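Long-range contacts in glycosyl hydrolase family 88 (Pedobacter heparinus, PDB 3WIW), which hydrolyses unsaturated glucuronyl saccharides with specificity for heparin, and is built as an alpha6/alpha6-barrel: residues G165-P170 with Y217-Y222; W250-Y255 with A313-D318. One frame throughout, in Å; residues are numbered along the deposited sequence. Where two conformers were deposited one is given.

Interaction 1 (G165-P170 with Y217-Y222)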
ATOM      1  N   GLY A 165      -7.177  21.640   5.625  1.00 28.78           N
ATOM      2  CA  GLY A 165      -5.947  22.406   5.589  1.00 30.06           C
ATOM      3  C   GLY A 165      -5.983  23.548   4.592  1.00 30.94           C
ATOM      4  O   GLY A 165      -7.015  23.823   3.978  1.00 31.19           O
ATOM      5  N   HIS A 166      -4.838  24.198   4.422  1.00 31.07           N
ATOM      6  CA  HIS A 166      -4.757  25.444   3.672  1.00 31.28           C
ATOM      7  C   HIS A 166      -4.615  25.271   2.160  1.00 30.31           C
ATOM      8  O   HIS A 166      -4.871  26.217   1.410  1.00 30.70           O
ATOM      9  CB  HIS A 166      -3.566  26.255   4.165  1.00 32.52           C
ATOM     10  CG  HIS A 166      -2.253  25.624   3.835  1.00 34.30           C
ATOM     11  ND1 HIS A 166      -1.656  24.684   4.648  1.00 35.29           N
ATOM     12  CD2 HIS A 166      -1.443  25.757   2.758  1.00 35.34           C
ATOM     13  CE1 HIS A 166      -0.521  24.288   4.101  1.00 35.61           C
ATOM     14  NE2 HIS A 166      -0.371  24.919   2.949  1.00 35.76           N
ATOM     15  N   TRP A 167      -4.197  24.089   1.703  1.00 28.40           N
ATOM     16  CA  TRP A 167      -3.950  23.897   0.271  1.00 26.70           C
ATOM     17  C   TRP A 167      -5.207  24.077  -0.545  1.00 26.50           C
ATOM     18  O   TRP A 167      -6.292  23.649  -0.153  1.00 25.92           O
ATOM     19  CB  TRP A 167      -3.399  22.509  -0.050  1.00 25.76           C
ATOM     20  CG  TRP A 167      -2.241  22.095   0.761  1.00 26.03           C
ATOM     21  CD1 TRP A 167      -0.919  22.186   0.423  1.00 26.11           C
ATOM     22  CD2 TRP A 167      -2.292  21.486   2.045  1.00 27.26           C
ATOM     23  NE1 TRP A 167      -0.144  21.676   1.433  1.00 27.20           N
ATOM     24  CE2 TRP A 167      -0.964  21.239   2.442  1.00 27.77           C
ATOM     25  CE3 TRP A 167      -3.333  21.136   2.910  1.00 27.78           C
ATOM     26  CZ2 TRP A 167      -0.652  20.649   3.659  1.00 28.54           C
ATOM     27  CZ3 TRP A 167      -3.023  20.559   4.116  1.00 28.69           C
ATOM     28  CH2 TRP A 167      -1.693  20.318   4.482  1.00 28.77           C
ATOM     29  N   GLN A 168      -5.032  24.701  -1.698  1.00 26.40           N
ATOM     30  CA  GLN A 168      -6.085  24.846  -2.673  1.00 27.39           C
ATOM     31  C   GLN A 168      -6.468  23.482  -3.247  1.00 23.14           C
ATOM     32  O   GLN A 168      -7.645  23.169  -3.441  1.00 24.12           O
ATOM     33  CB  GLN A 168      -5.566  25.769  -3.769  1.00 30.74           C
ATOM     34  CG  GLN A 168      -6.469  25.906  -4.927  1.00 33.44           C
ATOM     35  CD  GLN A 168      -6.130  27.097  -5.797  1.00 35.20           C
ATOM     36  OE1 GLN A 168      -6.561  27.170  -6.944  1.00 36.46           O
ATOM     37  NE2 GLN A 168      -5.365  28.043  -5.251  1.00 35.81           N
ATOM     38  N   PHE A 169      -5.465  22.657  -3.514  1.00 18.43           N
ATOM     39  CA  PHE A 169      -5.702  21.380  -4.175  1.00 15.00           C
ATOM     40  C   PHE A 169      -4.492  20.492  -3.974  1.00 14.12           C
ATOM     41  O   PHE A 169      -3.620  20.422  -4.829  1.00 13.44           O
ATOM     42  CB  PHE A 169      -5.996  21.612  -5.670  1.00 15.30           C
ATOM     43  CG  PHE A 169      -6.616  20.427  -6.371  1.00 14.46           C
ATOM     44  CD1 PHE A 169      -5.837  19.350  -6.781  1.00 13.19           C
ATOM     45  CD2 PHE A 169      -7.987  20.398  -6.636  1.00 14.77           C
ATOM     46  CE1 PHE A 169      -6.402  18.258  -7.429  1.00 12.81           C
ATOM     47  CE2 PHE A 169      -8.566  19.299  -7.283  1.00 14.33           C
ATOM     48  CZ  PHE A 169      -7.772  18.233  -7.691  1.00 12.18           C
ATOM     49  N   PRO A 170      -4.433  19.825  -2.822  1.00 12.09           N
ATOM     50  CA  PRO A 170      -3.277  18.993  -2.505  1.00 10.84           C
ATOM     51  C   PRO A 170      -3.402  17.605  -3.104  1.00 10.35           C
ATOM     52  O   PRO A 170      -4.479  16.978  -3.018  1.00 11.56           O
ATOM     53  CB  PRO A 170      -3.316  18.916  -0.982  1.00 12.54           C
ATOM     54  CG  PRO A 170      -4.814  18.990  -0.654  1.00 13.44           C
ATOM     55  CD  PRO A 170      -5.415  19.865  -1.724  1.00 12.93           C
ATOM     56  N   TYR A 217       8.530  13.989  -4.348  1.00 10.31           N
ATOM     57  CA  TYR A 217       7.937  14.817  -3.300  1.00 10.80           C
ATOM     58  C   TYR A 217       6.798  14.066  -2.624  1.00  9.33           C
ATOM     59  O   TYR A 217       6.253  13.087  -3.169  1.00 10.33           O
ATOM     60  CB  TYR A 217       7.315  16.084  -3.921  1.00 11.91           C
ATOM     61  CG  TYR A 217       8.327  17.049  -4.493  1.00 11.68           C
ATOM     62  CD1 TYR A 217       9.016  17.929  -3.659  1.00 12.89           C
ATOM     63  CD2 TYR A 217       8.608  17.082  -5.857  1.00 12.07           C
ATOM     64  CE1 TYR A 217       9.942  18.801  -4.157  1.00 13.56           C
ATOM     65  CE2 TYR A 217       9.533  17.957  -6.375  1.00 13.53           C
ATOM     66  CZ  TYR A 217      10.200  18.817  -5.519  1.00 14.30           C
ATOM     67  OH  TYR A 217      11.122  19.695  -5.993  1.00 16.21           O
ATOM     68  N   HIS A 218       6.370  14.555  -1.467  1.00  9.45           N
ATOM     69  CA  HIS A 218       5.169  13.996  -0.867  1.00  9.44           C
ATOM     70  C   HIS A 218       3.920  14.680  -1.440  1.00  9.52           C
ATOM     71  O   HIS A 218       3.034  14.003  -1.974  1.00  9.83           O
ATOM     72  CB  HIS A 218       5.219  14.077   0.666  1.00  9.93           C
ATOM     73  CG  HIS A 218       4.197  13.209   1.331  1.00  9.79           C
ATOM     74  ND1 HIS A 218       4.149  13.005   2.693  1.00 10.57           N
ATOM     75  CD2 HIS A 218       3.169  12.496   0.803  1.00 10.60           C
ATOM     76  CE1 HIS A 218       3.145  12.198   2.977  1.00 11.82           C
ATOM     77  NE2 HIS A 218       2.534  11.879   1.847  1.00 10.62           N
ATOM     78  N   VAL A 219       3.844  16.011  -1.326  1.00  9.79           N
ATOM     79  CA  VAL A 219       2.666  16.781  -1.703  1.00 10.74           C
ATOM     80  C   VAL A 219       2.983  17.742  -2.827  1.00 11.05           C
ATOM     81  O   VAL A 219       3.941  18.514  -2.754  1.00 13.17           O
ATOM     82  CB  VAL A 219       2.163  17.626  -0.513  1.00 11.89           C
ATOM     83  CG1 VAL A 219       0.847  18.343  -0.836  1.00 13.09           C
ATOM     84  CG2 VAL A 219       1.961  16.749   0.667  1.00 12.32           C
ATOM     85  N   ILE A 220       2.171  17.696  -3.868  1.00 10.61           N
ATOM     86  CA  ILE A 220       2.118  18.780  -4.845  1.00 11.95           C
ATOM     87  C   ILE A 220       0.776  19.482  -4.674  1.00 12.15           C
ATOM     88  O   ILE A 220      -0.280  18.835  -4.644  1.00 12.97           O
ATOM     89  CB  ILE A 220       2.254  18.241  -6.289  1.00 12.53           C
ATOM     90  CG1 ILE A 220       3.572  17.454  -6.445  1.00 11.91           C
ATOM     91  CG2 ILE A 220       2.169  19.378  -7.315  1.00 13.05           C
ATOM     92  CD1 ILE A 220       4.830  18.290  -6.289  1.00 12.82           C
ATOM     93  N   SER A 221       0.824  20.804  -4.545  0.59 13.06           N
ATOM     94  CA  SER A 221      -0.383  21.615  -4.485  0.59 15.14           C
ATOM     95  C   SER A 221      -0.601  22.301  -5.819  0.59 14.56           C
ATOM     96  O   SER A 221       0.323  22.906  -6.380  0.59 15.14           O
ATOM     97  CB  SER A 221      -0.300  22.664  -3.384  0.59 18.49           C
ATOM     98  OG  SER A 221      -1.540  23.337  -3.294  0.59 21.69           O
ATOM     99  N   TYR A 222      -1.830  22.225  -6.320  1.00 14.34           N
ATOM    100  CA  TYR A 222      -2.163  22.784  -7.624  1.00 14.84           C
ATOM    101  C   TYR A 222      -3.142  23.942  -7.549  1.00 14.80           C
ATOM    102  O   TYR A 222      -3.895  24.074  -6.578  1.00 16.04           O
ATOM    103  CB  TYR A 222      -2.817  21.691  -8.462  1.00 15.64           C
ATOM    104  CG  TYR A 222      -1.913  20.548  -8.875  1.00 13.74           C
ATOM    105  CD1 TYR A 222      -1.170  20.620 -10.053  1.00 14.12           C
ATOM    106  CD2 TYR A 222      -1.838  19.380  -8.121  1.00 13.53           C
ATOM    107  CE1 TYR A 222      -0.375  19.557 -10.469  1.00 13.14           C
ATOM    108  CE2 TYR A 222      -1.021  18.313  -8.519  1.00 12.90           C
ATOM    109  CZ  TYR A 222      -0.297  18.413  -9.701  1.00 12.10           C
ATOM    110  OH  TYR A 222       0.508  17.366 -10.119  1.00 13.22           O
TER
HETATM  111  O   HOH W   1      -1.901  25.897  -2.365  1.00 30.54           O
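Trp-167 is the first residue of 165-170 to meet 217-222. Its ring has CG beside the backbone N (chi1 -51°), and its two faces are taken within its own segment: CE1 of His-166 lies over one, 3.5 Å from the plane, and CB of Pro-170 over the opposite one, in both cases offset toward the rim. From the strand, Ser-221 OG lies in plane at the ring's edge, and Val-219 CG1 approaches NE1 obliquely, 4.2 Å away. NE1 itself is hydrogen-bonded to Glu-233, which helps hold the indole's rotation. Next, Gln-168 runs extended from a CG anti to the backbone N, its CG 3.6 Å from Tyr-222 O, and OE1 reaches the backbone N of Thr-224. Its own N makes a weak bond to a water that also binds Ser-221 OG at 2.7 Å, so a water bridges the two segments here. Phe-169 supplies the direct bond: Tyr-222 N donates to Phe-169 O over 2.9 Å, nearly straight at 163°, although the donor stands above the carbonyl plane. The same oxygen receives a CA-H contact from Ser-221 CA, while Phe-169 N is buried without a partner. Pro-170 closes the series as an antiparallel, non-hydrogen-bonded pair with Ser-221, CA to CA 4.4 Å, and its CB packs on Val-219 CG1. The pairing thus marks the start of strand 170-172, an outer strand of a three-stranded antiparallel sheet whose middle strand is 219-222; strand 229-233 flanks the other side, and Tyr-222 OH is held by Asn-208, at the end of helix 192-208.

Interaction 2 (W250-Y255 with A313-D318)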
ATOM      1  N   TRP A 250       5.351   4.014  -2.542  1.00  7.88           N
ATOM      2  CA  TRP A 250       4.042   4.214  -3.191  1.00  8.15           C
ATOM      3  C   TRP A 250       4.233   4.593  -4.659  1.00  8.55           C
ATOM      4  O   TRP A 250       3.454   4.179  -5.510  1.00  9.88           O
ATOM      5  CB  TRP A 250       3.282   5.341  -2.532  1.00  8.45           C
ATOM      6  CG  TRP A 250       2.797   5.193  -1.118  1.00  7.76           C
ATOM      7  CD1 TRP A 250       2.708   6.235  -0.217  1.00  8.34           C
ATOM      8  CD2 TRP A 250       2.207   4.047  -0.457  1.00  8.57           C
ATOM      9  NE1 TRP A 250       2.166   5.800   0.961  1.00  8.50           N
ATOM     10  CE2 TRP A 250       1.824   4.471   0.839  1.00  8.31           C
ATOM     11  CE3 TRP A 250       1.998   2.698  -0.814  1.00  9.41           C
ATOM     12  CZ2 TRP A 250       1.190   3.619   1.770  1.00  8.49           C
ATOM     13  CZ3 TRP A 250       1.377   1.838   0.125  1.00  9.82           C
ATOM     14  CH2 TRP A 250       0.991   2.312   1.406  1.00  9.10           C
ATOM     15  N   GLY A 251       5.256   5.398  -4.976  1.00  8.38           N
ATOM     16  CA  GLY A 251       5.556   5.748  -6.357  1.00  8.77           C
ATOM     17  C   GLY A 251       5.930   4.530  -7.184  1.00  8.13           C
ATOM     18  O   GLY A 251       5.370   4.316  -8.267  1.00  9.57           O
ATOM     19  N   LEU A 252       6.873   3.733  -6.683  1.00  8.65           N
ATOM     20  CA  LEU A 252       7.281   2.524  -7.394  1.00  9.05           C
ATOM     21  C   LEU A 252       6.067   1.623  -7.666  1.00  9.19           C
ATOM     22  O   LEU A 252       5.842   1.161  -8.795  1.00 10.06           O
ATOM     23  CB  LEU A 252       8.316   1.759  -6.574  1.00  8.77           C
ATOM     24  CG  LEU A 252       8.755   0.431  -7.180  1.00  9.45           C
ATOM     25  CD1 LEU A 252       9.419   0.610  -8.556  1.00 10.88           C
ATOM     26  CD2 LEU A 252       9.685  -0.313  -6.207  1.00 11.69           C
ATOM     27  N   TYR A 253       5.308   1.351  -6.612  1.00  7.75           N
ATOM     28  CA  TYR A 253       4.146   0.493  -6.726  1.00  8.11           C
ATOM     29  C   TYR A 253       3.115   1.112  -7.683  1.00  8.33           C
ATOM     30  O   TYR A 253       2.545   0.409  -8.518  1.00  9.32           O
ATOM     31  CB  TYR A 253       3.559   0.293  -5.346  1.00  8.92           C
ATOM     32  CG  TYR A 253       2.547  -0.812  -5.185  1.00  8.45           C
ATOM     33  CD1 TYR A 253       1.287  -0.733  -5.789  1.00  8.28           C
ATOM     34  CD2 TYR A 253       2.825  -1.923  -4.387  1.00  8.83           C
ATOM     35  CE1 TYR A 253       0.323  -1.716  -5.587  1.00  9.15           C
ATOM     36  CE2 TYR A 253       1.874  -2.918  -4.188  1.00  9.52           C
ATOM     37  CZ  TYR A 253       0.620  -2.799  -4.781  1.00  8.67           C
ATOM     38  OH  TYR A 253      -0.340  -3.758  -4.553  1.00 10.60           O
ATOM     39  N   GLY A 254       2.864   2.415  -7.530  1.00  9.04           N
ATOM     40  CA  GLY A 254       1.864   3.123  -8.320  1.00  9.20           C
ATOM     41  C   GLY A 254       2.119   2.942  -9.815  1.00  8.98           C
ATOM     42  O   GLY A 254       1.163   2.742 -10.581  1.00  9.94           O
ATOM     43  N   TYR A 255       3.382   3.009 -10.243  1.00  9.02           N
ATOM     44  CA  TYR A 255       3.697   2.910 -11.680  1.00  9.61           C
ATOM     45  C   TYR A 255       3.759   1.468 -12.156  1.00 10.03           C
ATOM     46  O   TYR A 255       3.384   1.196 -13.292  1.00 11.25           O
ATOM     47  CB  TYR A 255       4.932   3.765 -12.079  1.00 10.04           C
ATOM     48  CG  TYR A 255       4.502   5.200 -11.997  1.00 10.21           C
ATOM     49  CD1 TYR A 255       3.692   5.734 -12.995  1.00 10.67           C
ATOM     50  CD2 TYR A 255       4.757   5.975 -10.868  1.00 10.45           C
ATOM     51  CE1 TYR A 255       3.201   7.020 -12.916  1.00 11.27           C
ATOM     52  CE2 TYR A 255       4.261   7.261 -10.769  1.00  9.70           C
ATOM     53  CZ  TYR A 255       3.469   7.771 -11.792  1.00  9.87           C
ATOM     54  OH  TYR A 255       2.970   9.040 -11.662  1.00 11.35           O
ATOM     55  N   ALA A 313       8.900  -4.584  -1.921  1.00  9.09           N
ATOM     56  CA  ALA A 313       9.010  -5.985  -2.298  1.00  8.98           C
ATOM     57  C   ALA A 313       7.832  -6.404  -3.192  1.00  9.12           C
ATOM     58  O   ALA A 313       8.039  -7.037  -4.241  1.00  9.82           O
ATOM     59  CB  ALA A 313       9.100  -6.868  -1.068  1.00 10.43           C
ATOM     60  N   SER A 314       6.602  -6.056  -2.799  1.00  9.41           N
ATOM     61  CA  SER A 314       5.446  -6.439  -3.596  1.00  9.00           C
ATOM     62  C   SER A 314       5.546  -5.847  -5.001  1.00  9.38           C
ATOM     63  O   SER A 314       5.365  -6.556  -5.994  1.00  9.83           O
ATOM     64  CB  SER A 314       4.157  -6.016  -2.922  1.00 10.46           C
ATOM     65  OG  SER A 314       3.109  -6.636  -3.632  1.00 10.93           O
ATOM     66  N   ALA A 315       5.900  -4.567  -5.088  1.00  9.14           N
ATOM     67  CA  ALA A 315       6.008  -3.911  -6.385  1.00  9.88           C
ATOM     68  C   ALA A 315       7.106  -4.541  -7.246  1.00  9.51           C
ATOM     69  O   ALA A 315       6.892  -4.774  -8.441  1.00 10.48           O
ATOM     70  CB  ALA A 315       6.258  -2.420  -6.217  1.00  9.89           C
ATOM     71  N   LEU A 316       8.276  -4.781  -6.655  1.00  9.77           N
ATOM     72  CA  LEU A 316       9.388  -5.346  -7.419  1.00  9.15           C
ATOM     73  C   LEU A 316       9.078  -6.735  -7.954  1.00  9.92           C
ATOM     74  O   LEU A 316       9.527  -7.103  -9.046  1.00 11.41           O
ATOM     75  CB  LEU A 316      10.685  -5.347  -6.605  1.00 10.15           C
ATOM     76  CG  LEU A 316      11.316  -3.979  -6.338  1.00 10.15           C
ATOM     77  CD1 LEU A 316      12.570  -4.196  -5.519  1.00 12.61           C
ATOM     78  CD2 LEU A 316      11.647  -3.255  -7.639  1.00 12.58           C
ATOM     79  N   LEU A 317       8.286  -7.505  -7.209  1.00 11.07           N
ATOM     80  CA  LEU A 317       7.878  -8.821  -7.705  1.00 11.00           C
ATOM     81  C   LEU A 317       6.993  -8.690  -8.951  1.00 11.36           C
ATOM     82  O   LEU A 317       7.220  -9.389  -9.935  1.00 12.89           O
ATOM     83  CB  LEU A 317       7.168  -9.609  -6.609  1.00 11.66           C
ATOM     84  CG  LEU A 317       8.109 -10.083  -5.497  1.00 11.72           C
ATOM     85  CD1 LEU A 317       7.312 -10.508  -4.257  1.00 13.77           C
ATOM     86  CD2 LEU A 317       9.026 -11.212  -5.998  1.00 11.84           C
ATOM     87  N   ASP A 318       6.015  -7.784  -8.935  1.00 11.51           N
ATOM     88  CA  ASP A 318       5.246  -7.559 -10.155  1.00 12.61           C
ATOM     89  C   ASP A 318       6.123  -6.966 -11.261  1.00 12.72           C
ATOM     90  O   ASP A 318       5.996  -7.349 -12.416  1.00 14.27           O
ATOM     91  CB  ASP A 318       4.018  -6.689  -9.911  1.00 13.33           C
ATOM     92  CG  ASP A 318       2.761  -7.513  -9.671  1.00 15.49           C
ATOM     93  OD1 ASP A 318       2.856  -8.715  -9.302  1.00 17.08           O
ATOM     94  OD2 ASP A 318       1.675  -6.942  -9.828  1.00 16.45           O
TER
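Segments 250-255 and 313-318, parts of helices 245-262 and 306-322 of the alpha6/alpha6-barrel, run roughly parallel, their local axes 8.8 Å apart at closest and inclined by 31°. Ala-315, a small residue, marks the point of approach in this helix-to-helix packing: its CB is directed at the other helix and stops 3.6 Å from Tyr-253 CA, so a methyl meets backbone as well as side chain. In Leu-252, CG is anti to the backbone N (chi1 176°) and lies 3.9 Å from Ala-315 CB; chi2 near 61° leaves CD2 as the anti branch, which reaches Leu-316 CD2 at 3.8 Å, the two side chains crossing at about a right angle. Leu-316 has a different chi1, CG beside its backbone N, and with CD1 anti to CA it is the other branch, CD2, that meets Leu-252. Tyr-253 also has CG anti to N, which brings the ring's CD2-CE2 side up to 313-318: CD2 touches Ala-315 CB at 3.9 Å, and CE2 lies 4.0 Å from Ser-314 OG. That last is a van der Waals approach; the hydroxyls Tyr-253 OH and Ser-314 OG instead both bond Glu-383 OE2. A leucine at Tyr-253 would remove the ring's outer carbons and its hydroxyl, and would probably loosen the packing on Ser-314 and cost Glu-383 one of the two hydroxyl bonds described. Segment 250-255 also carries Trp-250, predicted to bind substrate. Chemically, the direct contact is apolar, while two hydroxyls meet at one carboxylate oxygen of helix 375-392, which would be expected to favour a charged Glu-383.

In the fold
Both contacts are buried, yet they occupy different depths: the centre of interaction 2 lies about 9 Å from the centre of the chain, that of interaction 1 about 21 Å. They share no element, and their nearest atoms are about 6 Å apart. Interaction 1 joins a loop to the small sheet and combines one backbone hydrogen bond and a bridging water with side-chain packing; interaction 2 joins two barrel helices through aliphatic and ring carbons. Both border the predicted substrate site: Val-219 lies about 6 Å from Thr-234, side chain to side chain, whereas 250-255 itself contains Trp-250. Asp-174, the predicted proton donor, hydrogen-bonds His-218 of 217-222.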